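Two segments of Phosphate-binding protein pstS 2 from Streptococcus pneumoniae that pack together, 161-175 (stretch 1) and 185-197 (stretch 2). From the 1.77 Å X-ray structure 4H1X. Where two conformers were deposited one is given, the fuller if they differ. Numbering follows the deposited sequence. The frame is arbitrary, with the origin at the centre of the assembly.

Stretch 1 161-175: VGSTSVSSLMEKLAE
Stretch 2 (185-197) TIDITSNGSSAGI

Stretch 2 enters as an extended strand (Thr185–Ser190, phi -95 to -125, psi 117 to 137), turns at Asn191–Gly192 and starts a helix at Ser193; stretch 1 ends a strand at Val161–Gly162, turns at Ser163 and continues as a helix through Glu175 and beyond, residues 167–175 near -60/-45. The two strands pair in parallel (Val161 with Thr189, Gly162 with Ser190; CA–CA 4.6 and 5.2 Å), whereas helix 164–175 runs back over strand 185–190, nearly antiparallel at 160°, its axis 8.0 Å away at closest.

Thr185 makes no contact. Ile186 (chi1 m, chi2 t) points toward the helix, its CD1 3.9 Å from Ala174 CB. Asp187 stays out of reach. Ile188, also m, t, starts sideways but brings CD1 against the helix, in apolar contact with selenomethionine Met170 CG (3.8 Å) and Ala174 CB (4.0 Å), where packed hydrocarbon excludes water; Glu171 CA is a backbone neighbour of Ile188 CD1 at 3.7 Å. Ala174 CB thus meets Ile186 and Ile188. Thr189 (m) shares a sheet face with Val161 (t), and Thr189 CB lies 3.9 Å from Val161 CG2; Thr189 O accepts a hydrogen bond from Gly162 N (2.9 Å, 158°). Ser190 (m) turns to the other face, where its OG and Ser167 OG (m), hydroxyls that can each donate or accept, form a very short 2.5 Å hydrogen bond, while Ser190 CB rests 3.9 Å from Thr164 CG2. Asn191 N (phi/psi -145/-66, chi1 p) donates to Gly162 O (2.9 Å, 170°), completing the Gly162–Ser190 bridge; Asn191 OD1 accepts from Gly192 N (2.8 Å), bracing the turn.

Gly192 (177/162) is the N-cap residue, its O receiving Gly196 N at 3.0 Å and lying 3.3 Å from Gly162 CA in a CA-H...O contact. Ser193 OG approaches Ser163 CB to 3.5 Å. Gly196 CA packs 3.8 Å from Gly162 CA and 3.3 Å from Val161 O; a CB on Gly196 would clash with both, and Gly162's own backbone angles (149/-140) call for glycine. Ile197 points away.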

ATOM      1  N   VAL A 161     -11.208   8.915  -7.318  1.00 10.96           N
ATOM      2  CA  VAL A 161     -10.302   9.902  -6.741  1.00  9.32           C
ATOM      3  C   VAL A 161      -9.706   9.466  -5.424  1.00 11.88           C
ATOM      4  O   VAL A 161     -10.439   8.931  -4.595  1.00 11.55           O
ATOM      5  CB  VAL A 161     -11.105  11.227  -6.516  1.00 12.68           C
ATOM      6  CG1 VAL A 161     -10.262  12.290  -5.806  1.00 13.41           C
ATOM      7  CG2 VAL A 161     -11.697  11.768  -7.837  1.00 12.97           C
ATOM      8  N   GLY A 162      -8.430   9.805  -5.183  1.00  9.99           N
ATOM      9  CA  GLY A 162      -7.875   9.549  -3.862  1.00  9.82           C
ATOM     10  C   GLY A 162      -6.408   9.235  -3.757  1.00 13.02           C
ATOM     11  O   GLY A 162      -5.587   9.749  -4.526  1.00 12.02           O
ATOM     12  N   SER A 163      -6.104   8.286  -2.876  1.00 10.51           N
ATOM     13  CA  SER A 163      -4.732   7.899  -2.519  1.00 11.17           C
ATOM     14  C   SER A 163      -3.856   7.584  -3.722  1.00 13.31           C
ATOM     15  O   SER A 163      -4.232   6.777  -4.576  1.00 12.66           O
ATOM     16  CB  SER A 163      -4.752   6.689  -1.595  1.00 15.34           C
ATOM     17  OG  SER A 163      -3.429   6.268  -1.329  1.00 17.17           O
ATOM     18  N   THR A 164      -2.642   8.183  -3.751  1.00 12.90           N
ATOM     19  CA  THR A 164      -1.675   7.943  -4.826  0.50 12.87           C
ATOM     20  C   THR A 164      -1.246   6.472  -4.803  1.00 16.97           C
ATOM     21  O   THR A 164      -0.929   5.895  -5.842  1.00 17.30           O
ATOM     22  CB  THR A 164      -0.454   8.863  -4.667  0.50 20.88           C
ATOM     23  OG1 THR A 164       0.201   8.587  -3.423  0.50 20.40           O
ATOM     24  CG2 THR A 164      -0.807  10.344  -4.780  0.50 21.07           C
ATOM     25  N   SER A 165      -1.217   5.868  -3.589  1.00 11.61           N
ATOM     26  CA  SER A 165      -0.779   4.474  -3.437  1.00 12.11           C
ATOM     27  C   SER A 165      -1.701   3.486  -4.149  1.00 16.48           C
ATOM     28  O   SER A 165      -1.243   2.426  -4.588  1.00 15.01           O
ATOM     29  CB  SER A 165      -0.697   4.091  -1.960  1.00 16.87           C
ATOM     30  OG  SER A 165       0.316   4.851  -1.318  1.00 19.11           O
ATOM     31  N   VAL A 166      -2.997   3.818  -4.250  1.00 11.98           N
ATOM     32  CA  VAL A 166      -3.958   2.904  -4.884  1.00 10.59           C
ATOM     33  C   VAL A 166      -4.084   3.165  -6.390  1.00 13.80           C
ATOM     34  O   VAL A 166      -4.613   2.307  -7.103  1.00 12.28           O
ATOM     35  CB  VAL A 166      -5.344   3.029  -4.194  1.00 14.31           C
ATOM     36  CG1 VAL A 166      -6.311   1.922  -4.659  1.00 14.42           C
ATOM     37  CG2 VAL A 166      -5.204   3.021  -2.674  1.00 12.94           C
ATOM     38  N   SER A 167      -3.600   4.328  -6.869  1.00 12.59           N
ATOM     39  CA  SER A 167      -3.735   4.762  -8.270  0.50 12.63           C
ATOM     40  C   SER A 167      -3.255   3.751  -9.308  1.00 15.62           C
ATOM     41  O   SER A 167      -3.979   3.501 -10.274  1.00 13.90           O
ATOM     42  CB  SER A 167      -3.014   6.085  -8.489  0.50 15.26           C
ATOM     43  OG  SER A 167      -3.621   7.083  -7.689  0.50 21.63           O
ATOM     44  N   SER A 168      -2.033   3.191  -9.137  1.00 12.91           N
ATOM     45  CA  SER A 168      -1.484   2.251 -10.117  1.00 14.13           C
ATOM     46  C   SER A 168      -2.386   1.033 -10.261  1.00 15.81           C
ATOM     47  O   SER A 168      -2.725   0.677 -11.388  1.00 14.09           O
ATOM     48  CB  SER A 168      -0.061   1.827  -9.765  1.00 17.28           C
ATOM     49  OG  SER A 168       0.432   1.031 -10.829  1.00 31.00           O
ATOM     50  N   LEU A 169      -2.810   0.446  -9.127  1.00 11.96           N
ATOM     51  CA  LEU A 169      -3.685  -0.718  -9.130  1.00 11.30           C
ATOM     52  C   LEU A 169      -5.053  -0.376  -9.747  1.00 12.68           C
ATOM     53  O   LEU A 169      -5.587  -1.174 -10.531  1.00 11.41           O
ATOM     54  CB  LEU A 169      -3.861  -1.286  -7.720  1.00 11.31           C
ATOM     55  CG  LEU A 169      -4.824  -2.499  -7.639  1.00 16.08           C
ATOM     56  CD1 LEU A 169      -4.348  -3.673  -8.538  1.00 15.98           C
ATOM     57  CD2 LEU A 169      -5.009  -2.951  -6.208  1.00 16.36           C
HETATM   58  N   MSE A 170      -5.606   0.806  -9.409  1.00  9.00           N
HETATM   59  CA  MSE A 170      -6.882   1.258  -9.966  1.00  9.78           C
HETATM   60  C   MSE A 170      -6.775   1.358 -11.489  1.00 12.94           C
HETATM   61  O   MSE A 170      -7.703   0.944 -12.184  1.00 11.82           O
HETATM   62  CB  MSE A 170      -7.278   2.606  -9.346  1.00 11.16           C
HETATM   63  CG  MSE A 170      -8.662   3.041  -9.717  1.00 17.16           C
HETATM   64 SE   MSE A 170     -10.000   1.607  -9.341  0.75 21.71          SE
HETATM   65  CE  MSE A 170      -9.827   1.365  -7.576  1.00 17.91           C
ATOM     66  N   GLU A 171      -5.624   1.862 -12.006  1.00 10.23           N
ATOM     67  CA  GLU A 171      -5.363   1.969 -13.444  0.50 10.94           C
ATOM     68  C   GLU A 171      -5.455   0.565 -14.089  1.00 13.87           C
ATOM     69  O   GLU A 171      -6.103   0.407 -15.122  1.00 13.26           O
ATOM     70  CB  GLU A 171      -3.992   2.631 -13.695  0.50 12.69           C
ATOM     71  CG  GLU A 171      -4.002   4.145 -13.495  0.50 19.30           C
ATOM     72  CD  GLU A 171      -2.721   4.845 -13.059  0.50 35.92           C
ATOM     73  OE1 GLU A 171      -1.611   4.328 -13.330  0.50 18.92           O
ATOM     74  OE2 GLU A 171      -2.836   5.950 -12.480  0.50 28.26           O
ATOM     75  N   LYS A 172      -4.840  -0.461 -13.451  1.00 11.13           N
ATOM     76  CA  LYS A 172      -4.875  -1.847 -13.985  1.00 11.14           C
ATOM     77  C   LYS A 172      -6.339  -2.359 -14.030  1.00 13.02           C
ATOM     78  O   LYS A 172      -6.766  -3.006 -14.997  1.00 11.29           O
ATOM     79  CB  LYS A 172      -3.991  -2.802 -13.138  1.00 11.37           C
ATOM     80  CG  LYS A 172      -2.485  -2.444 -13.054  1.00 13.57           C
ATOM     81  CD  LYS A 172      -1.798  -2.530 -14.409  1.00 14.75           C
ATOM     82  CE  LYS A 172      -0.295  -2.378 -14.264  1.00 15.51           C
ATOM     83  NZ  LYS A 172       0.346  -2.251 -15.594  1.00 18.29           N
ATOM     84  N   LEU A 173      -7.099  -2.046 -12.988  1.00 11.10           N
ATOM     85  CA  LEU A 173      -8.507  -2.479 -12.901  1.00  9.18           C
ATOM     86  C   LEU A 173      -9.344  -1.761 -13.951  1.00 13.05           C
ATOM     87  O   LEU A 173     -10.130  -2.430 -14.633  1.00 11.87           O
ATOM     88  CB  LEU A 173      -9.067  -2.274 -11.500  1.00  7.64           C
ATOM     89  CG  LEU A 173      -8.516  -3.257 -10.435  1.00  9.40           C
ATOM     90  CD1 LEU A 173      -8.759  -2.738  -9.023  1.00 11.13           C
ATOM     91  CD2 LEU A 173      -9.135  -4.696 -10.588  1.00 10.35           C
ATOM     92  N   ALA A 174      -9.113  -0.441 -14.147  1.00 10.40           N
ATOM     93  CA  ALA A 174      -9.793   0.329 -15.187  1.00 11.68           C
ATOM     94  C   ALA A 174      -9.465  -0.230 -16.580  1.00 13.72           C
ATOM     95  O   ALA A 174     -10.380  -0.368 -17.391  1.00 12.26           O
ATOM     96  CB  ALA A 174      -9.400   1.791 -15.104  1.00 13.23           C
ATOM     97  N   GLU A 175      -8.187  -0.606 -16.842  1.00 12.51           N
ATOM     98  CA  GLU A 175      -7.789  -1.161 -18.155  1.00 13.64           C
ATOM     99  C   GLU A 175      -8.563  -2.434 -18.456  1.00 16.12           C
ATOM    100  O   GLU A 175      -9.084  -2.598 -19.570  1.00 15.50           O
ATOM    101  CB  GLU A 175      -6.286  -1.503 -18.170  1.00 16.17           C
ATOM    102  CG  GLU A 175      -5.320  -0.340 -18.159  1.00 23.20           C
ATOM    103  CD  GLU A 175      -3.880  -0.810 -18.063  1.00 32.32           C
ATOM    104  OE1 GLU A 175      -3.645  -2.010 -17.791  1.00 18.04           O
ATOM    105  OE2 GLU A 175      -2.978   0.027 -18.274  1.00 27.30           O
ATOM    106  N   THR A 185     -15.552   5.549 -19.934  1.00 15.71           N
ATOM    107  CA  THR A 185     -14.305   6.263 -19.679  1.00 15.54           C
ATOM    108  C   THR A 185     -14.097   6.319 -18.162  1.00 18.80           C
ATOM    109  O   THR A 185     -15.047   6.537 -17.416  1.00 16.98           O
ATOM    110  CB  THR A 185     -14.263   7.640 -20.342  1.00 26.48           C
ATOM    111  OG1 THR A 185     -15.367   8.412 -19.910  1.00 34.63           O
ATOM    112  CG2 THR A 185     -14.269   7.562 -21.852  1.00 26.87           C
ATOM    113  N   ILE A 186     -12.879   6.074 -17.710  1.00 16.11           N
ATOM    114  CA  ILE A 186     -12.601   6.108 -16.268  1.00 15.26           C
ATOM    115  C   ILE A 186     -11.459   7.096 -16.043  1.00 18.75           C
ATOM    116  O   ILE A 186     -10.370   6.871 -16.552  1.00 19.86           O
ATOM    117  CB  ILE A 186     -12.297   4.696 -15.661  1.00 17.91           C
ATOM    118  CG1 ILE A 186     -13.515   3.714 -15.816  1.00 18.10           C
ATOM    119  CG2 ILE A 186     -11.903   4.849 -14.178  1.00 19.07           C
ATOM    120  CD1 ILE A 186     -13.235   2.208 -15.448  1.00 23.87           C
ATOM    121  N   ASP A 187     -11.717   8.181 -15.302  1.00 12.86           N
ATOM    122  CA  ASP A 187     -10.721   9.175 -14.911  1.00 12.54           C
ATOM    123  C   ASP A 187     -10.248   8.835 -13.500  1.00 15.80           C
ATOM    124  O   ASP A 187     -11.079   8.611 -12.601  1.00 15.61           O
ATOM    125  CB  ASP A 187     -11.313  10.593 -14.905  1.00 15.18           C
ATOM    126  CG  ASP A 187     -11.626  11.259 -16.238  1.00 28.69           C
ATOM    127  OD1 ASP A 187     -11.447  10.610 -17.286  1.00 28.57           O
ATOM    128  OD2 ASP A 187     -12.047  12.430 -16.225  1.00 39.78           O
ATOM    129  N   ILE A 188      -8.942   8.775 -13.300  1.00 11.01           N
ATOM    130  CA  ILE A 188      -8.432   8.463 -11.979  1.00 10.42           C
ATOM    131  C   ILE A 188      -7.624   9.659 -11.511  1.00 15.01           C
ATOM    132  O   ILE A 188      -6.613   9.989 -12.140  1.00 15.13           O
ATOM    133  CB  ILE A 188      -7.600   7.159 -12.002  1.00 12.85           C
ATOM    134  CG1 ILE A 188      -8.472   5.958 -12.467  1.00 11.98           C
ATOM    135  CG2 ILE A 188      -6.957   6.929 -10.622  1.00 14.43           C
ATOM    136  CD1 ILE A 188      -7.734   4.731 -12.948  1.00 18.67           C
ATOM    137  N   THR A 189      -8.041  10.273 -10.404  1.00 10.73           N
ATOM    138  CA  THR A 189      -7.352  11.431  -9.864  1.00 10.10           C
ATOM    139  C   THR A 189      -6.597  11.040  -8.620  1.00 14.21           C
ATOM    140  O   THR A 189      -7.205  10.552  -7.657  1.00 14.91           O
ATOM    141  CB  THR A 189      -8.348  12.560  -9.584  1.00 16.52           C
ATOM    142  OG1 THR A 189      -8.988  12.930 -10.802  1.00 17.28           O
ATOM    143  CG2 THR A 189      -7.678  13.781  -8.952  1.00 14.10           C
ATOM    144  N   SER A 190      -5.277  11.252  -8.640  1.00 11.51           N
ATOM    145  CA  SER A 190      -4.416  10.988  -7.500  1.00 11.17           C
ATOM    146  C   SER A 190      -4.221  12.273  -6.715  1.00 16.28           C
ATOM    147  O   SER A 190      -3.772  13.272  -7.279  1.00 14.51           O
ATOM    148  CB  SER A 190      -3.052  10.481  -7.963  1.00 16.58           C
ATOM    149  OG  SER A 190      -3.178   9.292  -8.714  1.00 24.72           O
ATOM    150  N   ASN A 191      -4.569  12.259  -5.434  1.00 13.54           N
ATOM    151  CA  ASN A 191      -4.328  13.417  -4.570  1.00 14.37           C
ATOM    152  C   ASN A 191      -3.981  12.903  -3.157  1.00 19.47           C
ATOM    153  O   ASN A 191      -2.823  12.998  -2.739  1.00 20.44           O
ATOM    154  CB  ASN A 191      -5.475  14.442  -4.615  1.00 15.76           C
ATOM    155  CG  ASN A 191      -6.886  13.893  -4.656  1.00 21.53           C
ATOM    156  OD1 ASN A 191      -7.175  12.795  -4.166  1.00 18.83           O
ATOM    157  ND2 ASN A 191      -7.798  14.671  -5.207  1.00 18.84           N
ATOM    158  N   GLY A 192      -4.939  12.272  -2.496  1.00 14.51           N
ATOM    159  CA  GLY A 192      -4.742  11.713  -1.159  1.00 13.78           C
ATOM    160  C   GLY A 192      -6.019  11.114  -0.645  1.00 14.21           C
ATOM    161  O   GLY A 192      -7.090  11.398  -1.192  1.00 11.46           O
ATOM    162  N   SER A 193      -5.912  10.262   0.383  1.00 11.62           N
ATOM    163  CA  SER A 193      -7.076   9.563   0.938  1.00 10.96           C
ATOM    164  C   SER A 193      -8.169  10.555   1.413  1.00 13.20           C
ATOM    165  O   SER A 193      -9.348  10.372   1.067  1.00 12.94           O
ATOM    166  CB  SER A 193      -6.650   8.642   2.086  1.00 12.22           C
ATOM    167  OG  SER A 193      -5.798   7.592   1.638  1.00 14.05           O
ATOM    168  N   SER A 194      -7.778  11.603   2.168  1.00 11.12           N
ATOM    169  CA  SER A 194      -8.728  12.583   2.690  1.00 12.02           C
ATOM    170  C   SER A 194      -9.484  13.265   1.557  1.00 14.55           C
ATOM    171  O   SER A 194     -10.715  13.379   1.638  1.00 12.59           O
ATOM    172  CB  SER A 194      -8.019  13.616   3.566  1.00 15.14           C
ATOM    173  OG  SER A 194      -7.581  12.978   4.756  1.00 19.32           O
ATOM    174  N   ALA A 195      -8.767  13.650   0.464  1.00 12.83           N
ATOM    175  CA  ALA A 195      -9.392  14.306  -0.698  1.00 13.71           C
ATOM    176  C   ALA A 195     -10.361  13.362  -1.441  1.00 15.95           C
ATOM    177  O   ALA A 195     -11.414  13.810  -1.876  1.00 15.29           O
ATOM    178  CB  ALA A 195      -8.334  14.842  -1.655  1.00 15.33           C
ATOM    179  N   GLY A 196     -10.050  12.069  -1.475  1.00 13.42           N
ATOM    180  CA  GLY A 196     -10.920  11.057  -2.075  1.00 11.98           C
ATOM    181  C   GLY A 196     -12.226  10.903  -1.298  1.00 13.87           C
ATOM    182  O   GLY A 196     -13.314  10.853  -1.887  1.00 11.85           O
ATOM    183  N   ILE A 197     -12.128  10.813   0.042  1.00  9.98           N
ATOM    184  CA  ILE A 197     -13.326  10.701   0.902  1.00  9.97           C
ATOM    185  C   ILE A 197     -14.225  11.935   0.688  1.00 13.62           C
ATOM    186  O   ILE A 197     -15.438  11.802   0.474  1.00 12.82           O
ATOM    187  CB  ILE A 197     -12.898  10.550   2.397  1.00 11.64           C
ATOM    188  CG1 ILE A 197     -12.218   9.194   2.613  1.00 11.72           C
ATOM    189  CG2 ILE A 197     -14.104  10.730   3.346  1.00 12.59           C
ATOM    190  CD1 ILE A 197     -11.366   9.103   3.864  1.00 16.50           C
TER